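Extracellular protein 11-1 (Passalora fulva, PDB 6ZUS) is a secreted fungal effector that acts as an avirulence protein, probably recognised by plant resistance proteins, and binds zinc ions. Local coordinates at residues 22-25 / 26-29. Sequence-based numbering, arbitrary orientation.
Sequences GDNC and NFYC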
ATOM      1  N   GLY A  22      -4.391  -9.181  27.130  1.00 24.51           N
ATOM      2  CA  GLY A  22      -5.790  -9.139  27.584  1.00 26.67           C
ATOM      3  C   GLY A  22      -6.654  -8.275  26.664  1.00 30.31           C
ATOM      4  O   GLY A  22      -7.897  -8.274  26.807  1.00 31.07           O
ATOM      5  N   ASP A  23      -6.043  -7.503  25.762  1.00 24.83           N
ATOM      6  CA  ASP A  23      -6.799  -6.615  24.849  1.00 21.85           C
ATOM      7  C   ASP A  23      -7.049  -7.314  23.499  1.00 21.21           C
ATOM      8  O   ASP A  23      -6.415  -8.374  23.204  1.00 22.17           O
ATOM      9  CB  ASP A  23      -6.038  -5.303  24.666  1.00 23.30           C
ATOM     10  CG  ASP A  23      -6.017  -4.365  25.872  1.00 26.77           C
ATOM     11  OD1 ASP A  23      -6.555  -4.760  26.931  1.00 28.30           O
ATOM     12  OD2 ASP A  23      -5.583  -3.227  25.702  1.00 28.46           O
ATOM     13  N   ASN A  24      -7.849  -6.661  22.665  1.00 20.81           N
ATOM     14  CA  ASN A  24      -8.151  -7.105  21.278  1.00 21.06           C
ATOM     15  C   ASN A  24      -7.695  -6.036  20.284  1.00 19.87           C
ATOM     16  O   ASN A  24      -7.767  -4.831  20.585  1.00 20.31           O
ATOM     17  CB  ASN A  24      -9.634  -7.449  21.122  1.00 25.61           C
ATOM     18  CG  ASN A  24     -10.113  -8.551  22.061  1.00 28.03           C
ATOM     19  OD1 ASN A  24     -11.279  -8.538  22.460  1.00 38.32           O
ATOM     20  ND2 ASN A  24      -9.239  -9.454  22.462  1.00 24.56           N
ATOM     21  N   CYS A  25      -7.310  -6.441  19.073  1.00 22.67           N
ATOM     22  CA  CYS A  25      -6.779  -5.474  18.059  1.00 24.54           C
ATOM     23  C   CYS A  25      -7.872  -4.501  17.649  1.00 20.72           C
ATOM     24  O   CYS A  25      -7.541  -3.359  17.332  1.00 22.58           O
ATOM     25  CB  CYS A  25      -6.176  -6.169  16.841  1.00 29.06           C
ATOM     26  SG  CYS A  25      -4.703  -7.115  17.350  1.00 36.11           S
ATOM     27  N   ASN A  26      -9.130  -4.951  17.654  1.00 22.15           N
ATOM     28  CA  ASN A  26     -10.275  -4.066  17.288  1.00 22.67           C
ATOM     29  C   ASN A  26     -10.629  -3.102  18.443  1.00 23.30           C
ATOM     30  O   ASN A  26     -11.608  -2.340  18.272  1.00 24.54           O
ATOM     31  CB  ASN A  26     -11.486  -4.861  16.801  1.00 25.04           C
ATOM     32  CG  ASN A  26     -12.111  -5.758  17.841  1.00 27.93           C
ATOM     33  OD1 ASN A  26     -11.957  -5.559  19.055  1.00 25.25           O
ATOM     34  ND2 ASN A  26     -12.879  -6.728  17.352  1.00 32.76           N
ATOM     35  N   PHE A  27      -9.877  -3.048  19.544  1.00 20.91           N
ATOM     36  CA  PHE A  27      -9.944  -1.861  20.449  1.00 20.39           C
ATOM     37  C   PHE A  27      -9.069  -0.718  19.886  1.00 22.29           C
ATOM     38  O   PHE A  27      -9.184   0.395  20.349  1.00 24.26           O
ATOM     39  CB  PHE A  27      -9.438  -2.164  21.851  1.00 22.07           C
ATOM     40  CG  PHE A  27     -10.150  -3.262  22.602  1.00 21.29           C
ATOM     41  CD1 PHE A  27     -11.453  -3.615  22.285  1.00 21.43           C
ATOM     42  CD2 PHE A  27      -9.550  -3.828  23.720  1.00 24.53           C
ATOM     43  CE1 PHE A  27     -12.095  -4.631  22.984  1.00 25.25           C
ATOM     44  CE2 PHE A  27     -10.192  -4.832  24.435  1.00 25.53           C
ATOM     45  CZ  PHE A  27     -11.470  -5.225  24.066  1.00 25.08           C
ATOM     46  N   TYR A  28      -8.155  -0.999  18.940  1.00 22.41           N
ATOM     47  CA  TYR A  28      -7.078  -0.069  18.502  1.00 22.74           C
ATOM     48  C   TYR A  28      -7.290   0.439  17.065  1.00 27.79           C
ATOM     49  O   TYR A  28      -6.873   1.575  16.748  1.00 33.92           O
ATOM     50  CB  TYR A  28      -5.725  -0.767  18.675  1.00 21.93           C
ATOM     51  CG  TYR A  28      -5.341  -0.955  20.125  1.00 21.57           C
ATOM     52  CD1 TYR A  28      -4.695   0.050  20.825  1.00 22.32           C
ATOM     53  CD2 TYR A  28      -5.703  -2.095  20.835  1.00 20.31           C
ATOM     54  CE1 TYR A  28      -4.378  -0.092  22.171  1.00 23.43           C
ATOM     55  CE2 TYR A  28      -5.400  -2.248  22.175  1.00 21.06           C
ATOM     56  CZ  TYR A  28      -4.722  -1.250  22.864  1.00 21.61           C
ATOM     57  OH  TYR A  28      -4.386  -1.388  24.197  1.00 22.09           O
ATOM     58  N   CYS A  29      -7.799  -0.420  16.184  1.00 27.10           N
ATOM     59  CA  CYS A  29      -7.999  -0.151  14.736  1.00 33.15           C
ATOM     60  C   CYS A  29      -9.478  -0.306  14.416  1.00 32.72           C
ATOM     61  O   CYS A  29     -10.134  -1.185  15.014  1.00 30.49           O
ATOM     62  CB  CYS A  29      -7.251  -1.133  13.825  1.00 37.93           C
ATOM     63  SG  CYS A  29      -5.506  -1.244  14.269  1.00 53.57           S
TER
HETATM   64  O   HOH W   1     -13.056  -7.204  20.521  1.00 49.97           O
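Tyr28 OH donates to Asp23 OD2 at 2.7 Å, meeting the carboxylate oxygen almost along its C-O direction and linking two side chains five residues apart across the turn. With CG set beside its own backbone N (chi1 -70°), the Tyr28 ring runs back along the preceding residues; its edge takes Asp23 CB and Asn24 O in plane, and the carboxylate is turned 31° from the ring. Asn24 O accepts from Phe27 N at 3.0 Å, the donor standing well above the carbonyl plane. Cys25 O serves two amides: Tyr28 N at 2.9 Å, again from above the plane, and Cys29 N at 3.2 Å, in the plane and straighter on the carbonyl. The two successive i-to-i+3 bonds make a short 3-10 segment, and the i-to-i+4 bond from Cys29 N widens its end; it lies in the connection between strand 6-20 and helix 31-40, near one end of the elongated molecule. Disulfides Cys25-Cys74 and Cys29-Cys76 fasten the loop to strand 71-86 at two points four residues apart, and the side chain of Cys29, its sulfur taken up by the disulfide, lies about 4 Å from a bound zinc ion. Glu62 OE1 accepts from Cys25 N, while Lys72 NZ donates to Asp23 O. The Phe27 ring lies beneath the Asn24 side chain in a CH-pi contact, Asn24 CB sitting 4.1 Å from the ring centroid and 8° off its normal. Asn24 OD1 accepts from a water at 2.9 Å that also lies close to Asn26 OD1, though at 2.5 Å that second link is suspiciously short and remains doubtful.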